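Local structure of Alpha/beta hydrolase (Streptomyces albidoflavus, 6KSU) at residues G124-R129 with F166-A171; A268-H271 with T277-Q280; G303-W308 with M313-G318; S421-S426 with L443-R448. The protein probably cyclises nonribosomal peptides by head-to-tail macrolactam formation that couples residues of opposite chirality, acting as a stand-alone cyclase of the penicillin-binding-protein type. All blocks are in the same frame, centred on the assembly; numbering follows the deposited sequence.

Overall arrangement
Interactions 1, 2 and 3 fall in the beta-lactamase-like part of the chain, whereas interaction 4 lies inside the closed C-terminal barrel, its centre about 44 Å from that of interaction 2. Interaction 3 is the most polar: a bulged hairpin at the edge of the seven-stranded sheet, held by backbone and side-chain hydrogen bonds and a buried tryptophan. Interactions 1 and 2 join loops nearer the surface, the first by a proline ring set against an alanine methyl and a threonine hydroxyl, the second by an arginine folded over a phenylalanine. Interaction 4 is a buried tyrosine-isoleucine contact between barrel strands. None touches another, although interactions 3 and 4 approach to about 5 Å between nearest atoms.

Interaction 1: G124-R129 with F166-A171; sequences GTATVR and FPPGLA
Pro168 lays the outer edge of its ring against Ala126, its CB and CG sharing the alanine methyl: Ala126 CB is 3.8 Å from Pro168 CG and 3.8 Å from Pro168 CB. Beside this methyl the hydroxyl of Thr125 meets the same ring, with Thr125 OG1 3.6 Å from Pro168 CG, and the two side chains cross at about a right angle. The OG1 of Thr125 lies between its backbone N and carbonyl carbon (chi1 86°), which turns the oxygen to the proline while CG2 sits beside the backbone N. The same hydroxyl hydrogen-bonds the carbonyl of Pro122, so its meeting with the ring CH2 is van der Waals packing. Pro168 is the second residue of a type II beta turn from Pro167 to Leu170, closed by a weak bond from Leu170 N to Pro167 O at 3.3 Å. Gly169 takes the third position with a positive phi of 109°. The turn belongs to the loop between helices 153-160 and 176-189 of the beta-lactamase-like domain, and it packs on the connection into helix 128-132, where Thr127 is the N-cap. Ala126 also touches Ala136, and farther along the loop Phe166 and Ala171 both reach Leu460 on strand 458-463 of the barrel.

Interaction 2: A268-H271 with T277-Q280; sequences ARPH and TFAQ
Arg269 folds over Phe278 in a CH-pi contact that closes the loop between helices 261-268 and 286-293 of the beta-lactamase-like domain. Its CB stands above the middle of the phenylalanine ring, 3.5 Å from the ring centroid and 9° off the normal. The chain then bends at chi2 and chi3, so the guanidinium stays on the CB side of the ring, out beyond its CD1 rim, with Arg269 CZ 3.4 Å from Phe278 CD1. The two planes stand 60° apart, so the ring turns CD1 onto a face of the guanidinium and the groups are not stacked flat. The Phe278 ring reaches the 3-10 turn at 269-271 because chi1 (-175°) sets CG opposite the backbone N. Pro270 adds an oblique apolar contact, its CD 4.2 Å from Phe278 CE2. Gln280 OE1, of the same segment as the ring, lies above the face opposite Arg269 CB, offset toward the rim. Arg269 also makes a cation-pi contact with Tyr52 on strand 46-53. Thr277 OG1 lies at the guanidinium edge but is bonded to the carbonyl of Asp274. A water in the guanidinium plane bridges weakly from Arg269 NH2 to Thr277 O, at 3.4 Å from each.

Interaction 3: G303-W308 with M313-G318; sequences GLADGW and MRHGTG
Met313 holds CG between its backbone N and carbonyl carbon (chi1 80°) and then runs extended, which carries SD obliquely past the rim of the Trp308 six-membered ring, a Met-aromatic contact 4.5 Å from the centroid. Met313 CB lies almost straight above that ring, 3.4 Å from its centroid. His315 has CG beside its backbone N (chi1 -73°), and its ring swings back to the opposing segment, where NE2 donates to Leu304 O at 3.1 Å, on a lone pair in the carbonyl plane but 26° out of the imidazole plane. The hairpin contains a classic beta bulge: Asp306 and Gly307 both face Arg314. The Arg314 carbonyl receives a bond from Asp306 N at 2.9 Å, with Gly307 N adding a weaker one, while Arg314 N returns a bond of 2.7 Å to Gly307 O. The Asp306 carboxylate ties down the far end, its OD2 accepting from Gly316 N at 2.9 Å through the anti lone pair. The Ala305 methyl rests against Arg314 O, Met313 CB and the edge of the His315 ring. Beside Gly307, which has no side chain, the Arg314 guanidinium lies with one face over the Asp306-Gly307 peptide. Leu304 packs on Tyr174, which with Ser83 and Lys86 fits the SxxK pattern of penicillin-binding-protein-type enzymes, so this edge probably borders the active site. Strand 307-308 is one of the two outermost strands of the seven-stranded sheet, and 313-315 pairs onward with 322-329. Met313 and His315 both touch Arg337 of strand 332-339, and Trp308 meets His134 edge-to-face.

Interaction 4: S421-S426 with L443-R448; sequences SDYRLS and LPITGR
Tyr423 and Ile445 meet inside the closed antiparallel barrel of eight strands that forms the C-terminal part of the chain. The isoleucine sets its terminal methyl over one face of the tyrosine ring, with Ile445 CD1 4.2 Å from the centroid and 28° off the normal, displaced to the hydroxyl end so that CD1 comes within 3.9 Å of Tyr423 CZ. The two side chains cross at about a right angle, and the touch is a CH-pi contact. At the rim of the same ring, near its plane, the backbone carbonyl of Leu443 approaches CE1. This places a polar atom against an aromatic CH edge while the face takes the methyl. Tyr423 has CG anti to the carbonyl carbon (chi1 -56°), which turns the ring from strand 420-427 across to Ile445. Ile445 also keeps CG1 beside its backbone N, with chi2 extended at 172°, and thereby carries CD1 to the ring.

These strands are not neighbours in the sheet: strand 432-437 runs between them, so the pair spans one strand and the nearest CA atoms, Tyr423 and Pro444, are 7.8 Å apart. Ala435 of that middle strand touches Tyr423, and Leu415 packs on it from strand 413-417, which flanks 420-427 on the side away from 432-437. Backbone bonding of Tyr423 with Leu415 and of Arg424 with Arg436 fixes strand 420-427 between its two neighbours. The polar end of the tyrosine is held from strand 413-417, where Arg417 NH1 is hydrogen-bonded to Tyr423 OH.

Interaction 1: G124-R129 with F166-A171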
loop_
_atom_site.group_PDB
_atom_site.type_symbol
_atom_site.label_atom_id
_atom_site.label_comp_id
_atom_site.label_asym_id
_atom_site.label_seq_id
_atom_site.Cartn_x
_atom_site.Cartn_y
_atom_site.Cartn_z
ATOM N N GLY A 124 -10.195 -18.439 10.938
ATOM C CA GLY A 124 -11.638 -18.286 10.926
ATOM C C GLY A 124 -12.171 -17.352 11.986
ATOM O O GLY A 124 -13.318 -16.917 11.885
ATOM N N THR A 125 -11.366 -17.025 12.993
ATOM C CA THR A 125 -11.782 -16.115 14.047
ATOM C C THR A 125 -11.387 -14.667 13.779
ATOM O O THR A 125 -11.776 -13.783 14.550
ATOM C CB THR A 125 -11.207 -16.576 15.397
ATOM O OG1 THR A 125 -9.891 -16.050 15.577
ATOM C CG2 THR A 125 -11.142 -18.090 15.454
ATOM N N ALA A 126 -10.633 -14.396 12.709
ATOM C CA ALA A 126 -10.357 -13.019 12.321
ATOM C C ALA A 126 -11.563 -12.423 11.588
ATOM O O ALA A 126 -12.474 -13.134 11.170
ATOM C CB ALA A 126 -9.090 -12.942 11.463
ATOM N N THR A 127 -11.556 -11.098 11.418
ATOM C CA THR A 127 -12.683 -10.371 10.852
ATOM C C THR A 127 -12.296 -9.531 9.634
ATOM O O THR A 127 -11.151 -9.091 9.466
ATOM C CB THR A 127 -13.315 -9.471 11.907
ATOM O OG1 THR A 127 -12.375 -8.477 12.325
ATOM C CG2 THR A 127 -13.747 -10.319 13.131
ATOM N N VAL A 128 -13.296 -9.293 8.786
ATOM C CA VAL A 128 -13.156 -8.317 7.705
ATOM C C VAL A 128 -12.551 -7.009 8.223
ATOM O O VAL A 128 -11.637 -6.447 7.610
ATOM C CB VAL A 128 -14.523 -8.094 7.019
ATOM C CG1 VAL A 128 -14.469 -6.918 6.044
ATOM C CG2 VAL A 128 -14.953 -9.361 6.298
ATOM N N ARG A 129 -13.017 -6.519 9.375
ATOM C CA ARG A 129 -12.449 -5.279 9.904
ATOM C C ARG A 129 -10.948 -5.406 10.170
ATOM O O ARG A 129 -10.181 -4.470 9.903
ATOM C CB ARG A 129 -13.164 -4.863 11.188
ATOM C CG ARG A 129 -12.800 -3.447 11.642
ATOM C CD ARG A 129 -13.192 -3.191 13.093
ATOM N NE ARG A 129 -14.640 -3.321 13.280
ATOM C CZ ARG A 129 -15.546 -2.467 12.796
ATOM N NH1 ARG A 129 -15.171 -1.402 12.089
ATOM N NH2 ARG A 129 -16.839 -2.676 13.026
ATOM N N PHE A 166 0.164 -14.146 15.072
ATOM C CA PHE A 166 -0.239 -13.908 16.451
ATOM C C PHE A 166 -1.762 -13.920 16.404
ATOM O O PHE A 166 -2.319 -14.017 15.301
ATOM C CB PHE A 166 0.313 -12.590 16.993
ATOM C CG PHE A 166 0.222 -11.450 16.031
ATOM C CD1 PHE A 166 -1.000 -10.870 15.733
ATOM C CD2 PHE A 166 1.366 -10.944 15.427
ATOM C CE1 PHE A 166 -1.095 -9.823 14.842
ATOM C CE2 PHE A 166 1.290 -9.881 14.528
ATOM C CZ PHE A 166 0.068 -9.317 14.229
ATOM N N PRO A 167 -2.480 -13.863 17.532
ATOM C CA PRO A 167 -3.950 -13.918 17.457
ATOM C C PRO A 167 -4.520 -12.650 16.864
ATOM O O PRO A 167 -3.958 -11.548 17.032
ATOM C CB PRO A 167 -4.373 -14.097 18.929
ATOM C CG PRO A 167 -3.141 -14.701 19.575
ATOM C CD PRO A 167 -2.017 -13.992 18.925
ATOM N N PRO A 168 -5.656 -12.736 16.173
ATOM C CA PRO A 168 -6.182 -11.577 15.439
ATOM C C PRO A 168 -6.423 -10.376 16.342
ATOM O O PRO A 168 -7.149 -10.456 17.335
ATOM C CB PRO A 168 -7.492 -12.103 14.844
ATOM C CG PRO A 168 -7.309 -13.605 14.765
ATOM C CD PRO A 168 -6.413 -13.978 15.911
ATOM N N GLY A 169 -5.799 -9.255 15.993
ATOM C CA GLY A 169 -6.050 -7.998 16.670
ATOM C C GLY A 169 -4.924 -7.487 17.543
ATOM O O GLY A 169 -5.008 -6.347 18.019
ATOM N N LEU A 170 -3.865 -8.277 17.749
ATOM C CA LEU A 170 -2.839 -7.906 18.718
ATOM C C LEU A 170 -1.841 -6.894 18.155
ATOM O O LEU A 170 -1.249 -6.135 18.928
ATOM C CB LEU A 170 -2.129 -9.172 19.236
ATOM C CG LEU A 170 -1.083 -9.129 20.374
ATOM C CD1 LEU A 170 0.332 -8.870 19.861
ATOM C CD2 LEU A 170 -1.441 -8.120 21.449
ATOM N N ALA A 171 -1.670 -6.825 16.832
ATOM C CA ALA A 171 -0.692 -5.891 16.282
ATOM C C ALA A 171 -0.894 -5.696 14.776
ATOM O O ALA A 171 -1.417 -6.563 14.074
ATOM C CB ALA A 171 0.734 -6.372 16.562
#

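Interaction 2: A268-H271 with T277-Q280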
loop_
_atom_site.group_PDB
_atom_site.type_symbol
_atom_site.label_atom_id
_atom_site.label_comp_id
_atom_site.label_asym_id
_atom_site.label_seq_id
_atom_site.Cartn_x
_atom_site.Cartn_y
_atom_site.Cartn_z
ATOM N N ALA A 268 -11.311 8.935 -4.663
ATOM C CA ALA A 268 -11.176 9.699 -3.430
ATOM C C ALA A 268 -12.286 10.726 -3.243
ATOM O O ALA A 268 -12.476 11.208 -2.118
ATOM C CB ALA A 268 -9.813 10.406 -3.402
ATOM N N ARG A 269 -13.030 11.064 -4.312
ATOM C CA ARG A 269 -14.019 12.135 -4.211
ATOM C C ARG A 269 -15.022 11.927 -3.083
ATOM O O ARG A 269 -15.252 12.884 -2.328
ATOM C CB ARG A 269 -14.718 12.328 -5.567
ATOM C CG ARG A 269 -13.770 12.810 -6.685
ATOM C CD ARG A 269 -13.433 14.282 -6.548
ATOM N NE ARG A 269 -14.615 15.095 -6.267
ATOM C CZ ARG A 269 -15.385 15.642 -7.201
ATOM N NH1 ARG A 269 -15.089 15.468 -8.483
ATOM N NH2 ARG A 269 -16.441 16.372 -6.848
ATOM N N PRO A 270 -15.644 10.750 -2.894
ATOM C CA PRO A 270 -16.580 10.593 -1.759
ATOM C C PRO A 270 -15.947 10.770 -0.384
ATOM O O PRO A 270 -16.689 10.826 0.605
ATOM C CB PRO A 270 -17.127 9.160 -1.924
ATOM C CG PRO A 270 -16.839 8.797 -3.325
ATOM C CD PRO A 270 -15.584 9.521 -3.708
ATOM N N HIS A 271 -14.621 10.835 -0.275
ATOM C CA HIS A 271 -13.986 10.964 1.026
ATOM C C HIS A 271 -13.860 12.399 1.488
ATOM O O HIS A 271 -13.488 12.628 2.632
ATOM C CB HIS A 271 -12.595 10.319 1.019
ATOM C CG HIS A 271 -12.636 8.844 0.804
ATOM N ND1 HIS A 271 -12.531 7.938 1.835
ATOM C CD2 HIS A 271 -12.802 8.116 -0.322
ATOM C CE1 HIS A 271 -12.642 6.713 1.355
ATOM N NE2 HIS A 271 -12.802 6.793 0.045
ATOM N N THR A 277 -21.052 17.603 -3.623
ATOM C CA THR A 277 -20.942 18.078 -4.997
ATOM C C THR A 277 -20.588 16.972 -5.979
ATOM O O THR A 277 -20.683 17.188 -7.192
ATOM C CB THR A 277 -19.875 19.166 -5.124
ATOM O OG1 THR A 277 -18.575 18.563 -5.072
ATOM C CG2 THR A 277 -20.013 20.205 -4.018
ATOM N N PHE A 278 -20.159 15.812 -5.499
ATOM C CA PHE A 278 -19.791 14.707 -6.375
ATOM C C PHE A 278 -21.048 13.899 -6.688
ATOM O O PHE A 278 -21.737 13.435 -5.770
ATOM C CB PHE A 278 -18.716 13.845 -5.715
ATOM C CG PHE A 278 -18.188 12.760 -6.593
ATOM C CD1 PHE A 278 -17.504 13.065 -7.752
ATOM C CD2 PHE A 278 -18.381 11.431 -6.261
ATOM C CE1 PHE A 278 -17.009 12.057 -8.568
ATOM C CE2 PHE A 278 -17.902 10.422 -7.074
ATOM C CZ PHE A 278 -17.214 10.736 -8.234
ATOM N N ALA A 279 -21.349 13.732 -7.982
ATOM C CA ALA A 279 -22.619 13.116 -8.364
ATOM C C ALA A 279 -22.727 11.678 -7.875
ATOM O O ALA A 279 -23.832 11.184 -7.629
ATOM C CB ALA A 279 -22.800 13.166 -9.876
ATOM N N GLN A 280 -21.602 10.984 -7.721
ATOM C CA GLN A 280 -21.637 9.585 -7.323
ATOM C C GLN A 280 -21.277 9.390 -5.848
ATOM O O GLN A 280 -20.751 8.341 -5.470
ATOM C CB GLN A 280 -20.719 8.766 -8.230
ATOM C CG GLN A 280 -21.247 8.555 -9.640
ATOM C CD GLN A 280 -21.168 9.814 -10.495
ATOM O OE1 GLN A 280 -20.178 10.554 -10.441
ATOM N NE2 GLN A 280 -22.217 10.065 -11.289
HETATM O O HOH W 1 -18.097 18.118 -9.259
#

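Interaction 3: G303-W308 with M313-G318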
loop_
_atom_site.group_PDB
_atom_site.type_symbol
_atom_site.label_atom_id
_atom_site.label_comp_id
_atom_site.label_asym_id
_atom_site.label_seq_id
_atom_site.Cartn_x
_atom_site.Cartn_y
_atom_site.Cartn_z
ATOM N N GLY A 303 6.984 1.982 11.141
ATOM C CA GLY A 303 7.866 2.016 9.993
ATOM C C GLY A 303 7.200 2.238 8.645
ATOM O O GLY A 303 7.887 2.165 7.620
ATOM N N LEU A 304 5.877 2.496 8.611
ATOM C CA LEU A 304 5.114 2.754 7.382
ATOM C C LEU A 304 4.229 3.991 7.475
ATOM O O LEU A 304 4.253 4.814 6.563
ATOM C CB LEU A 304 4.250 1.538 7.015
ATOM C CG LEU A 304 4.755 0.524 5.986
ATOM C CD1 LEU A 304 3.597 -0.374 5.520
ATOM C CD2 LEU A 304 5.453 1.209 4.793
ATOM N N ALA A 305 3.456 4.144 8.549
ATOM C CA ALA A 305 2.580 5.295 8.726
ATOM C C ALA A 305 2.349 5.509 10.216
ATOM O O ALA A 305 2.738 4.685 11.054
ATOM C CB ALA A 305 1.244 5.094 8.000
ATOM N N ASP A 306 1.658 6.609 10.540
ATOM C CA ASP A 306 1.278 6.870 11.925
ATOM C C ASP A 306 0.025 6.116 12.357
ATOM O O ASP A 306 -0.150 5.861 13.553
ATOM C CB ASP A 306 1.090 8.365 12.130
ATOM C CG ASP A 306 2.348 9.123 11.863
ATOM O OD1 ASP A 306 3.384 8.710 12.423
ATOM O OD2 ASP A 306 2.317 10.105 11.088
ATOM N N GLY A 307 -0.832 5.733 11.423
ATOM C CA GLY A 307 -1.984 4.916 11.754
ATOM C C GLY A 307 -2.531 4.277 10.501
ATOM O O GLY A 307 -2.232 4.708 9.382
ATOM N N TRP A 308 -3.340 3.240 10.692
ATOM C CA TRP A 308 -4.015 2.589 9.578
ATOM C C TRP A 308 -5.491 2.446 9.900
ATOM O O TRP A 308 -5.865 2.113 11.033
ATOM C CB TRP A 308 -3.434 1.213 9.269
ATOM C CG TRP A 308 -3.349 0.939 7.802
ATOM C CD1 TRP A 308 -4.347 0.498 6.984
ATOM C CD2 TRP A 308 -2.186 1.094 6.970
ATOM N NE1 TRP A 308 -3.877 0.373 5.690
ATOM C CE2 TRP A 308 -2.554 0.728 5.662
ATOM C CE3 TRP A 308 -0.864 1.487 7.217
ATOM C CZ2 TRP A 308 -1.653 0.738 4.607
ATOM C CZ3 TRP A 308 0.027 1.507 6.168
ATOM C CH2 TRP A 308 -0.372 1.142 4.874
ATOM N N MET A 313 -4.018 4.514 5.116
ATOM C CA MET A 313 -3.069 4.858 6.165
ATOM C C MET A 313 -3.127 6.361 6.450
ATOM O O MET A 313 -3.625 7.148 5.641
ATOM C CB MET A 313 -1.634 4.458 5.765
ATOM C CG MET A 313 -0.940 5.455 4.809
ATOM S SD MET A 313 0.567 4.799 4.069
ATOM C CE MET A 313 1.009 6.075 2.901
ATOM N N ARG A 314 -2.573 6.753 7.602
ATOM C CA ARG A 314 -2.524 8.140 8.050
ATOM C C ARG A 314 -1.077 8.594 8.229
ATOM O O ARG A 314 -0.277 7.893 8.863
ATOM C CB ARG A 314 -3.285 8.301 9.372
ATOM C CG ARG A 314 -3.175 9.675 9.991
ATOM C CD ARG A 314 -4.114 9.811 11.169
ATOM N NE ARG A 314 -3.739 8.937 12.281
ATOM C CZ ARG A 314 -2.776 9.211 13.151
ATOM N NH1 ARG A 314 -2.070 10.330 13.032
ATOM N NH2 ARG A 314 -2.507 8.356 14.130
ATOM N N HIS A 315 -0.744 9.758 7.661
ATOM C CA HIS A 315 0.510 10.454 7.917
ATOM C C HIS A 315 0.177 11.797 8.553
ATOM O O HIS A 315 -0.601 12.574 7.986
ATOM C CB HIS A 315 1.310 10.655 6.621
ATOM C CG HIS A 315 1.936 9.400 6.092
ATOM N ND1 HIS A 315 2.696 9.373 4.940
ATOM C CD2 HIS A 315 1.902 8.125 6.547
ATOM C CE1 HIS A 315 3.102 8.135 4.713
ATOM N NE2 HIS A 315 2.640 7.360 5.677
ATOM N N GLY A 316 0.761 12.077 9.726
ATOM C CA GLY A 316 0.409 13.285 10.461
ATOM C C GLY A 316 -0.755 13.064 11.409
ATOM O O GLY A 316 -1.333 11.974 11.497
ATOM N N THR A 317 -1.134 14.127 12.131
ATOM C CA THR A 317 -2.028 13.778 13.238
ATOM C C THR A 317 -3.335 14.561 13.298
ATOM O O THR A 317 -4.383 13.966 13.599
ATOM C CB THR A 317 -1.282 13.915 14.567
ATOM O OG1 THR A 317 -0.349 12.836 14.692
ATOM C CG2 THR A 317 -2.252 13.843 15.728
ATOM N N GLY A 318 -3.328 15.867 13.034
ATOM C CA GLY A 318 -4.570 16.569 13.325
ATOM C C GLY A 318 -5.203 17.273 12.149
ATOM O O GLY A 318 -5.860 16.664 11.295
#

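Interaction 4: S421-S426 with L443-R448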
loop_
_atom_site.group_PDB
_atom_site.type_symbol
_atom_site.label_atom_id
_atom_site.label_comp_id
_atom_site.label_asym_id
_atom_site.label_seq_id
_atom_site.Cartn_x
_atom_site.Cartn_y
_atom_site.Cartn_z
ATOM N N SER A 421 25.056 -9.669 4.621
ATOM C CA SER A 421 25.953 -9.423 5.739
ATOM C C SER A 421 25.167 -9.270 7.047
ATOM O O SER A 421 24.015 -8.816 7.071
ATOM C CB SER A 421 26.789 -8.171 5.465
ATOM O OG SER A 421 27.732 -8.392 4.423
ATOM N N ASP A 422 25.789 -9.690 8.141
ATOM C CA ASP A 422 25.207 -9.496 9.458
ATOM C C ASP A 422 25.027 -8.007 9.738
ATOM O O ASP A 422 25.837 -7.178 9.322
ATOM C CB ASP A 422 26.103 -10.121 10.533
ATOM C CG ASP A 422 26.160 -11.625 10.447
ATOM O OD1 ASP A 422 25.471 -12.223 9.598
ATOM O OD2 ASP A 422 26.890 -12.226 11.261
ATOM N N TYR A 423 23.939 -7.658 10.433
ATOM C CA TYR A 423 23.749 -6.287 10.891
ATOM C C TYR A 423 24.176 -6.176 12.360
ATOM O O TYR A 423 23.899 -7.067 13.166
ATOM C CB TYR A 423 22.287 -5.819 10.756
ATOM C CG TYR A 423 21.584 -5.891 9.396
ATOM C CD1 TYR A 423 21.232 -4.726 8.699
ATOM C CD2 TYR A 423 21.211 -7.110 8.846
ATOM C CE1 TYR A 423 20.559 -4.793 7.469
ATOM C CE2 TYR A 423 20.524 -7.185 7.631
ATOM C CZ TYR A 423 20.212 -6.035 6.947
ATOM O OH TYR A 423 19.543 -6.143 5.755
ATOM N N ARG A 424 24.856 -5.088 12.712
ATOM C CA ARG A 424 25.047 -4.805 14.128
ATOM C C ARG A 424 23.742 -4.261 14.716
ATOM O O ARG A 424 23.148 -3.320 14.174
ATOM C CB ARG A 424 26.195 -3.817 14.347
ATOM C CG ARG A 424 27.502 -4.174 13.628
ATOM C CD ARG A 424 28.717 -3.587 14.349
ATOM N NE ARG A 424 28.819 -4.116 15.716
ATOM C CZ ARG A 424 29.797 -4.913 16.170
ATOM N NH1 ARG A 424 30.798 -5.293 15.376
ATOM N NH2 ARG A 424 29.769 -5.335 17.432
ATOM N N LEU A 425 23.300 -4.854 15.828
ATOM C CA LEU A 425 21.991 -4.564 16.414
ATOM C C LEU A 425 22.160 -3.699 17.656
ATOM O O LEU A 425 22.741 -4.147 18.644
ATOM C CB LEU A 425 21.266 -5.860 16.780
ATOM C CG LEU A 425 19.791 -5.749 17.204
ATOM C CD1 LEU A 425 18.967 -5.041 16.111
ATOM C CD2 LEU A 425 19.241 -7.113 17.437
ATOM N N SER A 426 21.662 -2.474 17.610
ATOM C CA SER A 426 21.663 -1.596 18.771
ATOM C C SER A 426 20.268 -1.572 19.361
ATOM O O SER A 426 19.300 -1.266 18.653
ATOM C CB SER A 426 22.080 -0.174 18.418
ATOM O OG SER A 426 23.433 -0.127 18.085
ATOM N N LEU A 443 20.452 -1.412 3.128
ATOM C CA LEU A 443 19.899 -0.390 4.003
ATOM C C LEU A 443 19.882 -0.862 5.456
ATOM O O LEU A 443 19.700 -2.057 5.731
ATOM C CB LEU A 443 18.496 -0.039 3.567
ATOM C CG LEU A 443 18.365 0.376 2.102
ATOM C CD1 LEU A 443 16.908 0.245 1.634
ATOM C CD2 LEU A 443 18.911 1.796 1.900
ATOM N N PRO A 444 20.084 0.058 6.395
ATOM C CA PRO A 444 19.901 -0.283 7.810
ATOM C C PRO A 444 18.422 -0.443 8.123
ATOM O O PRO A 444 17.556 -0.005 7.366
ATOM C CB PRO A 444 20.506 0.914 8.555
ATOM C CG PRO A 444 20.357 2.060 7.580
ATOM C CD PRO A 444 20.485 1.461 6.206
ATOM N N ILE A 445 18.134 -1.077 9.262
ATOM C CA ILE A 445 16.760 -1.410 9.650
ATOM C C ILE A 445 16.447 -0.754 10.986
ATOM O O ILE A 445 17.031 -1.114 12.015
ATOM C CB ILE A 445 16.527 -2.925 9.724
ATOM C CG1 ILE A 445 16.752 -3.573 8.341
ATOM C CG2 ILE A 445 15.126 -3.212 10.244
ATOM C CD1 ILE A 445 16.725 -5.098 8.359
ATOM N N THR A 446 15.520 0.200 10.981
ATOM C CA THR A 446 14.934 0.698 12.217
ATOM C C THR A 446 13.600 0.008 12.453
ATOM O O THR A 446 12.708 0.064 11.606
ATOM C CB THR A 446 14.738 2.206 12.194
ATOM O OG1 THR A 446 16.020 2.841 12.219
ATOM C CG2 THR A 446 13.912 2.640 13.416
ATOM N N GLY A 447 13.478 -0.652 13.597
ATOM C CA GLY A 447 12.256 -1.321 13.951
ATOM C C GLY A 447 12.019 -1.242 15.447
ATOM O O GLY A 447 12.683 -0.473 16.145
ATOM N N ARG A 448 11.063 -2.022 15.944
ATOM C CA ARG A 448 10.840 -2.161 17.378
ATOM C C ARG A 448 10.506 -3.608 17.708
ATOM O O ARG A 448 10.098 -4.396 16.855
ATOM C CB ARG A 448 9.717 -1.264 17.902
ATOM C CG ARG A 448 8.319 -1.647 17.374
ATOM C CD ARG A 448 7.247 -0.841 18.064
ATOM N NE ARG A 448 5.926 -1.190 17.580
ATOM C CZ ARG A 448 4.809 -0.591 17.972
ATOM N NH1 ARG A 448 4.850 0.395 18.859
ATOM N NH2 ARG A 448 3.648 -0.984 17.471
#